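Local coordinates for protein PrgZ (Enterococcus faecalis, PDB 4FAJ) that binds peptide pheromone outside the cell as a membrane-anchored receptor of the family 5 solute-binding proteins, and probably serves peptide uptake, at residues 120-125 against 188-193. Numbering follows the deposited sequence. Where two conformers were deposited one is given.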
ATOM      1  N   THR A 120     -12.228   5.634 -24.295  1.00 22.11           N
ATOM      2  CA  THR A 120     -12.429   7.032 -23.887  1.00 21.84           C
ATOM      3  C   THR A 120     -13.394   7.118 -22.708  1.00 21.24           C
ATOM      4  O   THR A 120     -14.502   6.590 -22.774  1.00 21.23           O
ATOM      5  CB  THR A 120     -12.945   7.891 -25.060  1.00 22.74           C
ATOM      6  OG1 THR A 120     -12.020   7.799 -26.156  1.00 23.75           O
ATOM      7  CG2 THR A 120     -13.105   9.358 -24.650  1.00 22.26           C
ATOM      8  N   TYR A 121     -12.952   7.774 -21.635  1.00 20.02           N
ATOM      9  CA  TYR A 121     -13.745   7.983 -20.427  1.00 19.41           C
ATOM     10  C   TYR A 121     -14.081   9.467 -20.303  1.00 19.40           C
ATOM     11  O   TYR A 121     -13.175  10.303 -20.297  1.00 19.26           O
ATOM     12  CB  TYR A 121     -12.958   7.562 -19.184  1.00 18.59           C
ATOM     13  CG  TYR A 121     -12.901   6.068 -18.949  1.00 18.60           C
ATOM     14  CD1 TYR A 121     -12.373   5.206 -19.911  1.00 18.90           C
ATOM     15  CD2 TYR A 121     -13.363   5.516 -17.762  1.00 18.74           C
ATOM     16  CE1 TYR A 121     -12.314   3.832 -19.701  1.00 19.39           C
ATOM     17  CE2 TYR A 121     -13.310   4.142 -17.542  1.00 18.12           C
ATOM     18  CZ  TYR A 121     -12.785   3.308 -18.515  1.00 18.06           C
ATOM     19  OH  TYR A 121     -12.730   1.948 -18.291  1.00 20.14           O
ATOM     20  N   THR A 122     -15.367   9.784 -20.201  1.00 18.83           N
ATOM     21  CA  THR A 122     -15.823  11.154 -19.980  1.00 18.81           C
ATOM     22  C   THR A 122     -16.491  11.246 -18.619  1.00 18.01           C
ATOM     23  O   THR A 122     -17.376  10.452 -18.301  1.00 17.68           O
ATOM     24  CB  THR A 122     -16.794  11.626 -21.087  1.00 19.26           C
ATOM     25  OG1 THR A 122     -16.111  11.592 -22.347  1.00 19.66           O
ATOM     26  CG2 THR A 122     -17.287  13.056 -20.822  1.00 20.69           C
ATOM     27  N   ILE A 123     -16.043  12.209 -17.817  1.00 17.03           N
ATOM     28  CA  ILE A 123     -16.455  12.324 -16.416  1.00 16.94           C
ATOM     29  C   ILE A 123     -16.819  13.773 -16.115  1.00 17.20           C
ATOM     30  O   ILE A 123     -16.115  14.697 -16.539  1.00 17.89           O
ATOM     31  CB  ILE A 123     -15.321  11.882 -15.470  1.00 16.17           C
ATOM     32  CG1 ILE A 123     -14.952  10.415 -15.740  1.00 16.10           C
ATOM     33  CG2 ILE A 123     -15.708  12.119 -14.004  1.00 15.23           C
ATOM     34  CD1 ILE A 123     -13.599  10.006 -15.214  1.00 15.74           C
ATOM     35  N   VAL A 124     -17.911  13.976 -15.391  1.00 17.42           N
ATOM     36  CA  VAL A 124     -18.346  15.326 -15.034  1.00 17.73           C
ATOM     37  C   VAL A 124     -18.139  15.538 -13.533  1.00 17.85           C
ATOM     38  O   VAL A 124     -18.569  14.717 -12.724  1.00 17.13           O
ATOM     39  CB  VAL A 124     -19.824  15.576 -15.425  1.00 18.02           C
ATOM     40  CG1 VAL A 124     -20.302  16.925 -14.894  1.00 18.26           C
ATOM     41  CG2 VAL A 124     -19.997  15.522 -16.944  1.00 18.18           C
ATOM     42  N   ILE A 125     -17.486  16.643 -13.173  1.00 18.17           N
ATOM     43  CA  ILE A 125     -17.277  17.018 -11.768  1.00 18.04           C
ATOM     44  C   ILE A 125     -18.553  17.654 -11.223  1.00 18.66           C
ATOM     45  O   ILE A 125     -19.135  18.521 -11.876  1.00 18.32           O
ATOM     46  CB  ILE A 125     -16.101  18.009 -11.624  1.00 18.42           C
ATOM     47  CG1 ILE A 125     -14.767  17.298 -11.887  1.00 19.86           C
ATOM     48  CG2 ILE A 125     -16.114  18.671 -10.247  1.00 17.64           C
ATOM     49  CD1 ILE A 125     -13.699  18.218 -12.412  1.00 20.74           C
ATOM     50  N   GLU A 188     -15.047  23.842 -17.399  0.50 28.47           N
ATOM     51  CA  GLU A 188     -14.495  23.791 -16.047  0.50 28.09           C
ATOM     52  C   GLU A 188     -14.840  22.485 -15.311  0.50 27.03           C
ATOM     53  O   GLU A 188     -14.175  22.139 -14.330  0.50 26.65           O
ATOM     54  CB  GLU A 188     -14.973  25.000 -15.230  0.50 28.69           C
ATOM     55  CG  GLU A 188     -16.255  24.755 -14.465  0.50 29.06           C
ATOM     56  CD  GLU A 188     -16.611  25.872 -13.494  0.50 30.22           C
ATOM     57  OE1 GLU A 188     -16.915  26.987 -13.958  0.50 31.09           O
ATOM     58  OE2 GLU A 188     -16.606  25.622 -12.267  0.50 30.01           O
ATOM     59  N   LYS A 189     -15.857  21.763 -15.790  1.00 26.29           N
ATOM     60  CA  LYS A 189     -16.404  20.600 -15.067  1.00 25.78           C
ATOM     61  C   LYS A 189     -16.342  19.249 -15.772  1.00 24.43           C
ATOM     62  O   LYS A 189     -16.783  18.264 -15.196  1.00 24.59           O
ATOM     63  CB  LYS A 189     -17.859  20.869 -14.669  1.00 26.25           C
ATOM     64  CG  LYS A 189     -18.037  22.027 -13.686  1.00 29.22           C
ATOM     65  CD  LYS A 189     -19.461  22.096 -13.118  1.00 32.90           C
ATOM     66  CE  LYS A 189     -19.805  23.500 -12.627  1.00 35.00           C
ATOM     67  NZ  LYS A 189     -21.268  23.707 -12.462  1.00 37.19           N
ATOM     68  N   THR A 190     -15.795  19.174 -16.983  1.00 22.93           N
ATOM     69  CA  THR A 190     -15.754  17.902 -17.706  1.00 21.85           C
ATOM     70  C   THR A 190     -14.314  17.479 -17.974  1.00 21.20           C
ATOM     71  O   THR A 190     -13.481  18.292 -18.390  1.00 20.95           O
ATOM     72  CB  THR A 190     -16.581  17.954 -19.019  1.00 22.16           C
ATOM     73  OG1 THR A 190     -17.952  18.194 -18.695  1.00 22.81           O
ATOM     74  CG2 THR A 190     -16.494  16.635 -19.801  1.00 22.76           C
ATOM     75  N   LEU A 191     -14.048  16.202 -17.721  1.00 20.02           N
ATOM     76  CA  LEU A 191     -12.768  15.564 -18.001  1.00 19.82           C
ATOM     77  C   LEU A 191     -12.951  14.498 -19.074  1.00 19.93           C
ATOM     78  O   LEU A 191     -13.906  13.720 -19.013  1.00 19.43           O
ATOM     79  CB  LEU A 191     -12.240  14.899 -16.735  1.00 19.13           C
ATOM     80  CG  LEU A 191     -11.505  15.751 -15.707  1.00 20.29           C
ATOM     81  CD1 LEU A 191     -11.315  14.941 -14.412  1.00 19.73           C
ATOM     82  CD2 LEU A 191     -10.151  16.215 -16.272  1.00 18.46           C
ATOM     83  N   GLU A 192     -12.046  14.457 -20.052  1.00 20.31           N
ATOM     84  CA  GLU A 192     -12.007  13.355 -21.019  1.00 21.12           C
ATOM     85  C   GLU A 192     -10.628  12.683 -20.967  1.00 20.96           C
ATOM     86  O   GLU A 192      -9.608  13.361 -21.027  1.00 20.92           O
ATOM     87  CB  GLU A 192     -12.305  13.844 -22.438  1.00 22.03           C
ATOM     88  CG  GLU A 192     -12.299  12.733 -23.487  1.00 23.12           C
ATOM     89  CD  GLU A 192     -12.477  13.237 -24.905  1.00 26.48           C
ATOM     90  OE1 GLU A 192     -13.532  13.828 -25.201  1.00 28.39           O
ATOM     91  OE2 GLU A 192     -11.566  13.023 -25.738  1.00 31.74           O
ATOM     92  N   ILE A 193     -10.614  11.356 -20.845  1.00 20.66           N
ATOM     93  CA  ILE A 193      -9.373  10.574 -20.727  1.00 20.17           C
ATOM     94  C   ILE A 193      -9.375   9.506 -21.802  1.00 21.05           C
ATOM     95  O   ILE A 193     -10.396   8.825 -21.991  1.00 19.96           O
ATOM     96  CB  ILE A 193      -9.297   9.848 -19.375  1.00 19.83           C
ATOM     97  CG1 ILE A 193      -9.401  10.835 -18.207  1.00 19.69           C
ATOM     98  CG2 ILE A 193      -8.010   9.012 -19.257  1.00 18.89           C
ATOM     99  CD1 ILE A 193     -10.067  10.221 -17.000  1.00 19.85           C
TER
HETATM  100  O   HOH W   1     -15.936  13.390 -24.144  1.00 30.52           O
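Tyr121 and Ile193 face each other as a hydrogen-bonded pair where strands 120-124 and 190-193 run antiparallel, their axes 4.7 Å apart at closest and their directions 166° apart. These are the two central strands of a four-stranded antiparallel sheet, with 113-115 and 183-186 at its edges, in a solute-binding protein of family 5. Tyr121 and Ile193 exchange two backbone hydrogen bonds, as do Ile123 and Leu191; the one from Leu191 N to Ile123 O, 2.8 Å long, is almost straight (N-H...O 177°). Past the strand end, Ile125 N still donates a hydrogen bond to Lys189 O.

Successive residues of each strand point to opposite faces of the sheet. Tyr121, Ile123, Leu191 and Ile193 share the buried face, which suits their large apolar surfaces: helix 139-150 covers it with Phe142 against Leu191 and Trp146 against Ile193, while Phe202 meets the Tyr121 ring edge-to-face. Here the two isoleucines meet diagonally, tip to tip, Ile123 CD1 lying 4.0 Å from Ile193 CD1.

Thr122, Val124, Thr190 and Glu192 occupy the more open face. The β-branched Thr122, Val124 and Thr190 suit an extended backbone, and the hydroxyls and the Glu192 carboxylate can meet water here. Thr122 and Thr190, diagonal neighbours on this face, each with CG2 anti to the backbone N, touch CG2 to CG2 at 3.8 Å. Lys189 extends its chain past Ile125 O, with CD 3.8 Å from that oxygen, and carries its ammonium on to a salt bridge with Asp127. Glu192, with CG anti to its own N (chi1 -179°), lays CG against Thr120 CG2 at 3.7 Å. Its carboxylate accepts a hydrogen bond from a water, 2.7 Å from Glu192 OE1, that also bonds Thr122 OG1.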